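Local coordinates for nitrogenase molybdenum-iron protein alpha chain (Clostridium pasteurianum, PDB 4WES), which forms, with the beta chain, the molybdenum-iron component of nitrogenase, which reduces dinitrogen to ammonium on an iron-molybdenum-sulfur cluster, at residues T17-R21 and V44-I48; K203-K207 and D253-L257; K207-N211 and F303-L308; V228-Y234 and L296-A300. One frame throughout, in Å; residues are numbered along the deposited sequence. Where two conformers were deposited one is given.

Interaction 1 comes first along the chain and stands alone: it packs helix 15-22 against the loop before helix 54-63, its centre 45 to 49 Å from those of the others and on the opposite side of the chain's centre; the beta chain adjoins it. Interactions 2, 3 and 4 gather around the parallel sheet of strands 235-239, 209-215, 257-260 and 281-283. Interactions 2 and 3 share Lys207, and their centres lie 11 Å apart; Asp256 N meets Ser209 O at 2.8 Å. Interaction 4 is nested within the loop closed by interaction 3, 7 Å away between centres, and touches it through Tyr234. These pack loops and helices about one alpha/beta domain, away from the metal clusters.

Interaction 1: T17-R21 and V44-I48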
loop_
_atom_site.group_PDB
_atom_site.type_symbol
_atom_site.label_atom_id
_atom_site.label_comp_id
_atom_site.label_asym_id
_atom_site.label_seq_id
_atom_site.Cartn_x
_atom_site.Cartn_y
_atom_site.Cartn_z
ATOM N N THR A 17 10.264 -31.899 -39.295
ATOM C CA THR A 17 9.552 -31.736 -38.033
ATOM C C THR A 17 8.146 -32.349 -38.086
ATOM O O THR A 17 7.704 -32.939 -37.098
ATOM C CB THR A 17 9.484 -30.246 -37.692
ATOM O OG1 THR A 17 10.818 -29.727 -37.733
ATOM C CG2 THR A 17 8.867 -30.012 -36.305
ATOM N N LYS A 18 7.466 -32.203 -39.212
ATOM C CA LYS A 18 6.160 -32.777 -39.394
ATOM C C LYS A 18 6.221 -34.281 -39.189
ATOM O O LYS A 18 5.401 -34.861 -38.479
ATOM C CB LYS A 18 5.607 -32.416 -40.781
ATOM C CG LYS A 18 4.141 -32.692 -40.964
ATOM C CD LYS A 18 3.669 -32.365 -42.379
ATOM C CE LYS A 18 2.159 -32.337 -42.468
ATOM N NZ LYS A 18 1.679 -32.083 -43.864
ATOM N N LYS A 19 7.197 -34.915 -39.816
ATOM C CA LYS A 19 7.352 -36.350 -39.736
ATOM C C LYS A 19 7.550 -36.807 -38.305
ATOM O O LYS A 19 6.926 -37.773 -37.878
ATOM C CB LYS A 19 8.531 -36.795 -40.607
ATOM C CG LYS A 19 8.771 -38.290 -40.700
ATOM C CD LYS A 19 9.935 -38.605 -41.643
ATOM C CE LYS A 19 10.412 -40.054 -41.512
ATOM N NZ LYS A 19 11.398 -40.436 -42.569
ATOM N N THR A 20 8.404 -36.113 -37.544
ATOM C CA THR A 20 8.675 -36.571 -36.190
ATOM C C THR A 20 7.530 -36.193 -35.246
ATOM O O THR A 20 7.192 -36.972 -34.366
ATOM C CB THR A 20 10.090 -36.156 -35.696
ATOM O OG1 THR A 20 10.412 -36.873 -34.496
ATOM C CG2 THR A 20 10.194 -34.671 -35.451
ATOM N N ARG A 21 6.892 -35.053 -35.448
ATOM C CA ARG A 21 5.784 -34.654 -34.578
ATOM C C ARG A 21 4.511 -35.457 -34.792
ATOM O O ARG A 21 3.735 -35.628 -33.837
ATOM C CB ARG A 21 5.480 -33.156 -34.711
ATOM C CG ARG A 21 6.513 -32.218 -34.134
ATOM C CD ARG A 21 6.589 -32.294 -32.607
ATOM N NE ARG A 21 5.326 -31.866 -31.977
ATOM C CZ ARG A 21 4.880 -32.330 -30.821
ATOM N NH1 ARG A 21 3.726 -31.898 -30.359
ATOM N NH2 ARG A 21 5.541 -33.287 -30.162
ATOM N N VAL A 44 12.171 -31.328 -29.950
ATOM C CA VAL A 44 12.669 -30.691 -31.177
ATOM C C VAL A 44 13.229 -29.308 -30.830
ATOM O O VAL A 44 12.534 -28.489 -30.236
ATOM C CB VAL A 44 11.534 -30.540 -32.215
ATOM C CG1 VAL A 44 12.063 -29.835 -33.444
ATOM C CG2 VAL A 44 10.940 -31.884 -32.587
ATOM N N PRO A 45 14.487 -29.040 -31.187
ATOM C CA PRO A 45 15.014 -27.704 -30.925
ATOM C C PRO A 45 14.207 -26.602 -31.590
ATOM O O PRO A 45 13.823 -26.727 -32.753
ATOM C CB PRO A 45 16.442 -27.779 -31.487
ATOM C CG PRO A 45 16.794 -29.234 -31.369
ATOM C CD PRO A 45 15.521 -29.931 -31.744
ATOM N N GLY A 46 13.955 -25.529 -30.862
ATOM C CA GLY A 46 13.332 -24.324 -31.383
ATOM C C GLY A 46 11.816 -24.314 -31.436
ATOM O O GLY A 46 11.245 -23.316 -31.890
ATOM N N ILE A 47 11.154 -25.374 -30.954
ATOM C CA ILE A 47 9.730 -25.572 -31.126
ATOM C C ILE A 47 8.856 -24.827 -30.083
ATOM O O ILE A 47 7.642 -24.784 -30.244
ATOM C CB ILE A 47 9.489 -27.102 -31.194
ATOM C CG1 ILE A 47 8.314 -27.424 -32.124
ATOM C CG2 ILE A 47 9.323 -27.677 -29.798
ATOM C CD1 ILE A 47 8.219 -28.837 -32.653
ATOM N N ILE A 48 9.502 -24.297 -29.034
ATOM C CA ILE A 48 8.816 -23.675 -27.885
ATOM C C ILE A 48 8.055 -24.763 -27.087
ATOM O O ILE A 48 6.861 -24.934 -27.190
ATOM C CB ILE A 48 7.972 -22.427 -28.188
ATOM C CG1 ILE A 48 8.805 -21.415 -28.971
ATOM C CG2 ILE A 48 7.472 -21.818 -26.885
ATOM C CD1 ILE A 48 8.073 -20.141 -29.361
#
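Thr17, on helix 15-22, points its CA-to-CB bond toward the loop 44-48, and its methyl CG2 lies 3.9 Å from Ile47 CD1 and 4.3 Å from Val44 CG1. Its hydroxyl has a different partner, Asn90 of the beta chain. One turn on, Thr20 adds a second methyl, CG2, 4.1 Å from Val44 CG2. Arg21, whose N bonds back to Thr17 O at 2.8 Å, contributes the aliphatic part of its side chain, with CD 3.8 Å from Ile47 CD1 and 4.4 Å from Val44 CG2. Its guanidinium forms a salt bridge with Asp448. The opposing loop makes a type II beta turn from Val44 to Ile47, with Gly46 at positive phi; the turn brings the side chains of Val44 and Ile47 to the same helix face, while Gly46 bonds through its backbone to the beta chain. The closest contacts are all between carbon atoms, methyl and methylene groups packing helix against loop, while the polar ends of Thr17 and Arg21 are satisfied elsewhere, in part across the subunit interface.

Interaction 2: K203-K207 and D253-L257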
loop_
_atom_site.group_PDB
_atom_site.type_symbol
_atom_site.label_atom_id
_atom_site.label_comp_id
_atom_site.label_asym_id
_atom_site.label_seq_id
_atom_site.Cartn_x
_atom_site.Cartn_y
_atom_site.Cartn_z
ATOM N N LYS A 203 11.987 -48.670 12.483
ATOM C CA LYS A 203 10.736 -48.505 13.193
ATOM C C LYS A 203 9.885 -49.778 13.158
ATOM O O LYS A 203 9.921 -50.562 12.205
ATOM C CB LYS A 203 9.988 -47.278 12.694
ATOM C CG LYS A 203 10.662 -46.001 13.166
ATOM C CD LYS A 203 9.860 -44.744 12.854
ATOM C CE LYS A 203 9.368 -44.046 14.112
ATOM N NZ LYS A 203 8.228 -44.747 14.767
ATOM N N GLU A 204 9.133 -49.977 14.234
ATOM C CA GLU A 204 8.163 -51.061 14.340
ATOM C C GLU A 204 6.963 -50.727 13.446
ATOM O O GLU A 204 6.403 -49.655 13.541
ATOM C CB GLU A 204 7.713 -51.176 15.791
ATOM C CG GLU A 204 6.708 -52.257 16.164
ATOM C CD GLU A 204 6.291 -52.209 17.635
ATOM O OE1 GLU A 204 7.008 -51.558 18.447
ATOM O OE2 GLU A 204 5.235 -52.809 17.957
ATOM N N GLN A 205 6.555 -51.670 12.605
ATOM C CA GLN A 205 5.402 -51.447 11.721
ATOM C C GLN A 205 4.102 -51.429 12.533
ATOM O O GLN A 205 3.852 -52.280 13.384
ATOM C CB GLN A 205 5.322 -52.523 10.662
ATOM C CG GLN A 205 4.232 -52.317 9.613
ATOM C CD GLN A 205 4.417 -53.225 8.425
ATOM O OE1 GLN A 205 5.556 -53.631 8.090
ATOM N NE2 GLN A 205 3.317 -53.502 7.724
ATOM N N LYS A 206 3.262 -50.443 12.248
ATOM C CA LYS A 206 1.949 -50.326 12.853
ATOM C C LYS A 206 0.881 -51.009 12.009
ATOM O O LYS A 206 1.068 -51.317 10.829
ATOM C CB LYS A 206 1.591 -48.838 13.135
ATOM C CG LYS A 206 2.476 -48.167 14.185
ATOM C CD LYS A 206 2.184 -46.689 14.376
ATOM C CE LYS A 206 2.960 -46.150 15.566
ATOM N NZ LYS A 206 2.613 -44.722 15.800
ATOM N N LYS A 207 -0.272 -51.216 12.621
ATOM C CA LYS A 207 -1.387 -51.867 11.937
ATOM C C LYS A 207 -1.961 -50.963 10.839
ATOM O O LYS A 207 -1.943 -49.742 10.957
ATOM C CB LYS A 207 -2.501 -52.246 12.907
ATOM C CG LYS A 207 -2.070 -53.199 14.007
ATOM C CD LYS A 207 -3.282 -53.590 14.845
ATOM C CE LYS A 207 -2.986 -53.549 16.340
ATOM N NZ LYS A 207 -2.011 -54.583 16.782
ATOM N N ASP A 253 9.560 -49.006 4.075
ATOM C CA ASP A 253 9.291 -50.428 3.998
ATOM C C ASP A 253 8.326 -50.933 5.079
ATOM O O ASP A 253 7.916 -52.081 5.027
ATOM C CB ASP A 253 10.594 -51.236 4.034
ATOM C CG ASP A 253 11.422 -50.987 5.298
ATOM O OD1 ASP A 253 11.556 -49.823 5.729
ATOM O OD2 ASP A 253 11.934 -51.985 5.856
ATOM N N LYS A 254 7.955 -50.112 6.040
ATOM C CA LYS A 254 7.090 -50.511 7.138
ATOM C C LYS A 254 5.629 -50.235 6.793
ATOM O O LYS A 254 4.914 -49.489 7.497
ATOM C CB LYS A 254 7.535 -49.817 8.422
ATOM C CG LYS A 254 8.968 -50.127 8.820
ATOM C CD LYS A 254 9.141 -51.606 9.184
ATOM C CE LYS A 254 10.591 -52.036 9.069
ATOM N NZ LYS A 254 11.420 -51.226 9.975
ATOM N N ALA A 255 5.179 -50.844 5.693
ATOM C CA ALA A 255 3.819 -50.674 5.213
ATOM C C ALA A 255 3.345 -51.957 4.596
ATOM O O ALA A 255 4.140 -52.764 4.131
ATOM C CB ALA A 255 3.701 -49.546 4.191
ATOM N N ASP A 256 2.027 -52.123 4.551
ATOM C CA ASP A 256 1.421 -53.239 3.835
ATOM C C ASP A 256 0.904 -52.933 2.442
ATOM O O ASP A 256 0.695 -53.861 1.676
ATOM C CB ASP A 256 0.281 -53.825 4.661
ATOM C CG ASP A 256 0.795 -54.679 5.783
ATOM O OD1 ASP A 256 1.939 -55.178 5.685
ATOM O OD2 ASP A 256 0.108 -54.828 6.773
ATOM N N LEU A 257 0.713 -51.644 2.115
ATOM C CA LEU A 257 0.206 -51.312 0.798
ATOM C C LEU A 257 0.731 -49.958 0.385
ATOM O O LEU A 257 0.618 -48.989 1.143
ATOM C CB LEU A 257 -1.342 -51.299 0.803
ATOM C CG LEU A 257 -2.038 -51.061 -0.553
ATOM C CD1 LEU A 257 -1.765 -52.196 -1.534
ATOM C CD2 LEU A 257 -3.524 -50.900 -0.291
HETATM O O HOH W 1 0.464 -52.681 8.438
HETATM O O HOH W 2 4.170 -48.626 10.120
#
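Lys254 NZ donates to Lys203 O at 2.8 Å, the shorter of two direct hydrogen bonds between these loops. The other is weak: Gln205 NE2 reaches Asp256 OD1 at 3.0 Å with a bent N-H...O angle of 134°. Water 1 reinforces it, accepting from Gln205 NE2 (3.1 Å) and donating to Lys206 O (2.8 Å) and Asp256 OD2 (2.7 Å), so the Asp256 carboxylate is held through both oxygens. Water 2 accepts from Lys206 N and donates to Lys254 O, both at 2.9 Å, joining the two backbones where they do not bond directly. Lys254 is the centre of an inverse gamma turn, with Ala255 N making a weak bond to Asp253 O at 3.1 Å. These loops lead into strands 209-215 and 257-260, neighbours in a parallel sheet, and the contact holds the two loops together just ahead of the sheet; backbone bonds of Asp256 with Ser209 and of Leu257 with Asn211 follow where the strands begin. The closest CA pair is Gln205 and Lys254, 5.0 Å apart. Packing follows from that proximity: the extended Gln205 side chain lies along the turn, its CG 3.6 Å from Lys254 O, its CB 4.2 Å from Lys254 CB, and its NE2 3.5 Å from Ala255 C.

Interaction 3: K207-N211 and F303-L308; sequences KYSIN and FDDPEL
Segment 207-211 enters strand 209-211 through Tyr208, which has left-handed backbone angles (phi 52°, psi 45°). Segment 303-308 joins two helices: Phe303 is helical, Asp304 leaves helical geometry with phi 41°, Asp305 is extended, and a new helix starts at Pro306. The closest CA pair is Tyr208 and Phe303, at 7.9 Å. One hydrogen bond links the segments, from Tyr208 OH to Asp305 OD2 at 2.6 Å. Asp305 (chi1 t) is the N-cap of helix 306-334, its OD1 accepting from Leu308 N at 3.0 Å. The remaining contacts are apolar. Tyr208 (chi1 m) sets CD1 3.7 Å from Leu308 CD1, with Leu308 (chi1 m, chi2 t) over one ring face, and 4.0 Å from Phe303 CD2, which lies at the ring edge. Phe303 (chi1 m) places CZ 3.7 Å from Ile210 CG2 (chi1 p) and CE2 3.9 Å from Tyr208 CA. Tyr234 packs on both Phe303 and Leu308. As is typical of alpha/beta domains, helix 289-303 ends where the parallel strands begin, here beside strand 209-215.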
loop_
_atom_site.group_PDB
_atom_site.type_symbol
_atom_site.label_atom_id
_atom_site.label_comp_id
_atom_site.label_asym_id
_atom_site.label_seq_id
_atom_site.Cartn_x
_atom_site.Cartn_y
_atom_site.Cartn_z
ATOM N N LYS A 207 -0.272 -51.216 12.621
ATOM C CA LYS A 207 -1.387 -51.867 11.937
ATOM C C LYS A 207 -1.961 -50.963 10.839
ATOM O O LYS A 207 -1.943 -49.742 10.957
ATOM C CB LYS A 207 -2.501 -52.246 12.907
ATOM C CG LYS A 207 -2.070 -53.199 14.007
ATOM C CD LYS A 207 -3.282 -53.590 14.845
ATOM C CE LYS A 207 -2.986 -53.549 16.340
ATOM N NZ LYS A 207 -2.011 -54.583 16.782
ATOM N N TYR A 208 -2.504 -51.591 9.806
ATOM C CA TYR A 208 -3.136 -50.893 8.695
ATOM C C TYR A 208 -2.266 -49.809 8.085
ATOM O O TYR A 208 -2.723 -48.697 7.812
ATOM C CB TYR A 208 -4.469 -50.308 9.123
ATOM C CG TYR A 208 -5.376 -51.324 9.793
ATOM C CD1 TYR A 208 -5.803 -52.463 9.127
ATOM C CD2 TYR A 208 -5.774 -51.146 11.093
ATOM C CE1 TYR A 208 -6.628 -53.389 9.741
ATOM C CE2 TYR A 208 -6.575 -52.067 11.723
ATOM C CZ TYR A 208 -6.993 -53.184 11.042
ATOM O OH TYR A 208 -7.814 -54.068 11.693
ATOM N N SER A 209 -1.003 -50.138 7.870
ATOM C CA SER A 209 -0.027 -49.172 7.385
ATOM C C SER A 209 0.007 -49.107 5.863
ATOM O O SER A 209 0.126 -50.122 5.177
ATOM C CB SER A 209 1.369 -49.488 7.922
ATOM O OG SER A 209 1.539 -49.103 9.284
ATOM N N ILE A 210 -0.106 -47.881 5.365
ATOM C CA ILE A 210 -0.030 -47.599 3.938
ATOM C C ILE A 210 1.012 -46.495 3.727
ATOM O O ILE A 210 1.294 -45.705 4.609
ATOM C CB ILE A 210 -1.406 -47.161 3.387
ATOM C CG1 ILE A 210 -1.871 -45.842 3.979
ATOM C CG2 ILE A 210 -2.404 -48.270 3.620
ATOM C CD1 ILE A 210 -1.405 -44.626 3.166
ATOM N N ASN A 211 1.536 -46.431 2.501
ATOM C CA ASN A 211 2.294 -45.265 2.049
ATOM C C ASN A 211 1.556 -44.621 0.886
ATOM O O ASN A 211 0.932 -45.315 0.101
ATOM C CB ASN A 211 3.658 -45.625 1.510
ATOM C CG ASN A 211 4.587 -46.260 2.527
ATOM O OD1 ASN A 211 4.594 -45.910 3.717
ATOM N ND2 ASN A 211 5.358 -47.251 2.046
ATOM N N PHE A 303 -7.495 -54.680 2.077
ATOM C CA PHE A 303 -7.344 -55.013 3.488
ATOM C C PHE A 303 -8.376 -56.040 3.966
ATOM O O PHE A 303 -8.102 -56.837 4.885
ATOM C CB PHE A 303 -7.352 -53.757 4.358
ATOM C CG PHE A 303 -6.027 -53.048 4.375
ATOM C CD1 PHE A 303 -5.752 -52.059 3.469
ATOM C CD2 PHE A 303 -5.048 -53.380 5.275
ATOM C CE1 PHE A 303 -4.530 -51.427 3.472
ATOM C CE2 PHE A 303 -3.820 -52.758 5.288
ATOM C CZ PHE A 303 -3.553 -51.752 4.385
ATOM N N ASP A 304 -9.564 -56.028 3.364
ATOM C CA ASP A 304 -10.680 -56.901 3.726
ATOM C C ASP A 304 -10.857 -57.070 5.233
ATOM O O ASP A 304 -10.925 -58.175 5.768
ATOM C CB ASP A 304 -10.512 -58.233 3.022
ATOM C CG ASP A 304 -11.781 -59.075 3.038
ATOM O OD1 ASP A 304 -12.899 -58.532 3.220
ATOM O OD2 ASP A 304 -11.622 -60.287 2.842
ATOM N N ASP A 305 -10.956 -55.943 5.909
ATOM C CA ASP A 305 -11.207 -55.856 7.331
ATOM C C ASP A 305 -12.619 -55.270 7.529
ATOM O O ASP A 305 -12.924 -54.183 7.045
ATOM C CB ASP A 305 -10.160 -54.923 7.933
ATOM C CG ASP A 305 -10.312 -54.741 9.425
ATOM O OD1 ASP A 305 -11.184 -53.978 9.873
ATOM O OD2 ASP A 305 -9.527 -55.328 10.182
ATOM N N PRO A 306 -13.493 -55.970 8.267
ATOM C CA PRO A 306 -14.876 -55.486 8.324
ATOM C C PRO A 306 -15.033 -54.081 8.914
ATOM O O PRO A 306 -15.865 -53.293 8.430
ATOM C CB PRO A 306 -15.579 -56.518 9.188
ATOM C CG PRO A 306 -14.766 -57.748 9.032
ATOM C CD PRO A 306 -13.344 -57.304 8.864
ATOM N N GLU A 307 -14.243 -53.741 9.920
ATOM C CA GLU A 307 -14.320 -52.399 10.506
ATOM C C GLU A 307 -13.787 -51.333 9.559
ATOM O O GLU A 307 -14.399 -50.276 9.430
ATOM C CB GLU A 307 -13.583 -52.327 11.850
ATOM C CG GLU A 307 -13.576 -50.946 12.510
ATOM C CD GLU A 307 -14.957 -50.422 12.907
ATOM O OE1 GLU A 307 -15.961 -51.193 12.791
ATOM O OE2 GLU A 307 -15.030 -49.211 13.351
ATOM N N LEU A 308 -12.676 -51.610 8.870
ATOM C CA LEU A 308 -12.161 -50.645 7.884
ATOM C C LEU A 308 -13.179 -50.428 6.785
ATOM O O LEU A 308 -13.403 -49.303 6.324
ATOM C CB LEU A 308 -10.864 -51.100 7.215
ATOM C CG LEU A 308 -9.510 -50.777 7.814
ATOM C CD1 LEU A 308 -8.449 -51.277 6.836
ATOM C CD2 LEU A 308 -9.364 -49.305 8.111
#

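Interaction 4: V228-Y234 and L296-A300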
loop_
_atom_site.group_PDB
_atom_site.type_symbol
_atom_site.label_atom_id
_atom_site.label_comp_id
_atom_site.label_asym_id
_atom_site.label_seq_id
_atom_site.Cartn_x
_atom_site.Cartn_y
_atom_site.Cartn_z
ATOM N N VAL A 228 -8.492 -37.759 5.730
ATOM C CA VAL A 228 -9.528 -38.755 5.451
ATOM C C VAL A 228 -9.047 -40.169 5.734
ATOM O O VAL A 228 -9.770 -40.974 6.323
ATOM C CB VAL A 228 -10.080 -38.613 4.007
ATOM C CG1 VAL A 228 -11.037 -39.697 3.650
ATOM C CG2 VAL A 228 -10.789 -37.287 3.928
ATOM N N LEU A 229 -7.818 -40.487 5.347
ATOM C CA LEU A 229 -7.283 -41.831 5.583
ATOM C C LEU A 229 -7.212 -42.117 7.074
ATOM O O LEU A 229 -7.555 -43.233 7.522
ATOM C CB LEU A 229 -5.898 -41.962 4.939
ATOM C CG LEU A 229 -5.894 -41.944 3.416
ATOM C CD1 LEU A 229 -4.474 -41.854 2.870
ATOM C CD2 LEU A 229 -6.629 -43.136 2.859
ATOM N N GLU A 230 -6.756 -41.143 7.852
ATOM C CA GLU A 230 -6.651 -41.344 9.290
ATOM C C GLU A 230 -8.042 -41.448 9.945
ATOM O O GLU A 230 -8.201 -42.229 10.915
ATOM C CB GLU A 230 -5.801 -40.217 9.903
ATOM C CG GLU A 230 -4.342 -40.389 9.485
ATOM C CD GLU A 230 -3.401 -39.232 9.801
ATOM O OE1 GLU A 230 -2.167 -39.462 9.663
ATOM O OE2 GLU A 230 -3.821 -38.120 10.213
ATOM N N LYS A 231 -9.041 -40.728 9.440
ATOM C CA LYS A 231 -10.407 -40.878 9.952
ATOM C C LYS A 231 -10.937 -42.309 9.761
ATOM O O LYS A 231 -11.639 -42.835 10.632
ATOM C CB LYS A 231 -11.382 -39.926 9.229
ATOM C CG LYS A 231 -11.514 -38.532 9.758
ATOM C CD LYS A 231 -12.437 -37.712 8.856
ATOM C CE LYS A 231 -13.877 -38.087 9.064
ATOM N NZ LYS A 231 -14.759 -37.012 8.532
ATOM N N ILE A 232 -10.579 -42.935 8.649
ATOM C CA ILE A 232 -11.035 -44.290 8.388
ATOM C C ILE A 232 -10.299 -45.284 9.301
ATOM O O ILE A 232 -10.871 -46.333 9.694
ATOM C CB ILE A 232 -10.847 -44.626 6.908
ATOM C CG1 ILE A 232 -11.809 -43.771 6.075
ATOM C CG2 ILE A 232 -11.073 -46.100 6.676
ATOM C CD1 ILE A 232 -11.499 -43.750 4.598
ATOM N N GLY A 233 -9.044 -44.968 9.626
ATOM C CA GLY A 233 -8.272 -45.816 10.536
ATOM C C GLY A 233 -6.941 -46.290 10.008
ATOM O O GLY A 233 -6.269 -47.072 10.696
ATOM N N TYR A 234 -6.529 -45.851 8.835
ATOM C CA TYR A 234 -5.209 -46.215 8.340
ATOM C C TYR A 234 -4.113 -45.493 9.093
ATOM O O TYR A 234 -4.308 -44.370 9.602
ATOM C CB TYR A 234 -5.082 -45.873 6.851
ATOM C CG TYR A 234 -6.027 -46.679 5.975
ATOM C CD1 TYR A 234 -5.772 -48.026 5.686
ATOM C CD2 TYR A 234 -7.181 -46.111 5.453
ATOM C CE1 TYR A 234 -6.626 -48.778 4.903
ATOM C CE2 TYR A 234 -8.045 -46.850 4.674
ATOM C CZ TYR A 234 -7.782 -48.183 4.404
ATOM O OH TYR A 234 -8.620 -48.927 3.625
ATOM N N LEU A 296 -10.608 -45.309 -2.129
ATOM C CA LEU A 296 -10.884 -45.772 -0.778
ATOM C C LEU A 296 -11.527 -47.149 -0.816
ATOM O O LEU A 296 -11.256 -48.010 0.023
ATOM C CB LEU A 296 -11.773 -44.776 -0.038
ATOM C CG LEU A 296 -11.143 -43.410 0.240
ATOM C CD1 LEU A 296 -12.196 -42.490 0.858
ATOM C CD2 LEU A 296 -9.948 -43.542 1.165
ATOM N N ARG A 297 -12.426 -47.380 -1.765
ATOM C CA ARG A 297 -13.060 -48.682 -1.891
ATOM C C ARG A 297 -12.068 -49.764 -2.344
ATOM O O ARG A 297 -12.119 -50.896 -1.860
ATOM C CB ARG A 297 -14.288 -48.598 -2.796
ATOM C CG ARG A 297 -15.437 -47.856 -2.116
ATOM C CD ARG A 297 -16.591 -47.578 -3.037
ATOM N NE ARG A 297 -17.668 -47.020 -2.258
ATOM C CZ ARG A 297 -18.725 -46.406 -2.774
ATOM N NH1 ARG A 297 -18.808 -46.209 -4.083
ATOM N NH2 ARG A 297 -19.671 -45.969 -1.974
ATOM N N ASP A 298 -11.123 -49.404 -3.198
ATOM C CA ASP A 298 -10.087 -50.368 -3.599
ATOM C C ASP A 298 -9.201 -50.742 -2.409
ATOM O O ASP A 298 -8.817 -51.904 -2.233
ATOM C CB ASP A 298 -9.209 -49.772 -4.698
ATOM C CG ASP A 298 -9.869 -49.738 -6.075
ATOM O OD1 ASP A 298 -10.847 -50.467 -6.307
ATOM O OD2 ASP A 298 -9.314 -49.052 -6.946
ATOM N N MET A 299 -8.847 -49.731 -1.620
ATOM C CA MET A 299 -8.007 -49.955 -0.445
ATOM C C MET A 299 -8.734 -50.890 0.519
ATOM O O MET A 299 -8.149 -51.849 1.048
ATOM C CB MET A 299 -7.714 -48.647 0.272
ATOM C CG MET A 299 -6.807 -47.729 -0.492
ATOM S SD MET A 299 -6.619 -46.148 0.348
ATOM C CE MET A 299 -5.666 -46.686 1.765
ATOM N N ALA A 300 -10.029 -50.667 0.747
ATOM C CA ALA A 300 -10.791 -51.494 1.671
ATOM C C ALA A 300 -10.868 -52.934 1.158
ATOM O O ALA A 300 -10.783 -53.882 1.930
ATOM C CB ALA A 300 -12.185 -50.930 1.872
HETATM O O HOH W 3 -10.623 -47.406 2.659
#
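Helices 221-232 and 289-303 pack on the parallel sheet of an alpha/beta domain, and here the C-terminal end of the first meets the second. The short axes run 12.5 Å apart at closest and cross at -39°, a separation wide enough that large side chains fill the space between the backbones. Leu296 and Met299 are the bumps on helix 289-303. Leu296 CD2 fits between Leu229 CD2 (3.7 Å) and Ile232 CD1 (3.8 Å), residues a turn apart on one helix face, while its CD1 approaches Val228 CG1 at 4.1 Å. A turn further along, Met299 sends its methyl into the gap between Leu229, with CE 3.8 Å from Leu229 CD2, and the Tyr234 ring. The helix stops just before Tyr234: Gly233, at phi 125°, is the C-prime residue of a Schellman motif, closed by Tyr234 N to Leu229 O at 3.1 Å, and the CA-to-CB bond of Tyr234 points toward helix 289-303. On the sheet, Ile210 of strand 209-215 touches Leu229, Tyr234 and Met299. The phenol tip rests on the second helix, its OH 3.5 Å from Met299 CB, and water 3 links Tyr234 OH (2.7 Å) to Leu296 O (2.8 Å). Met299 SD makes an oblique Met-aromatic contact, 5.0 Å from the Tyr234 centroid, while Met299 CE forms a CH-pi contact over the ring face, 3.7 Å from the centroid and 12° off the normal.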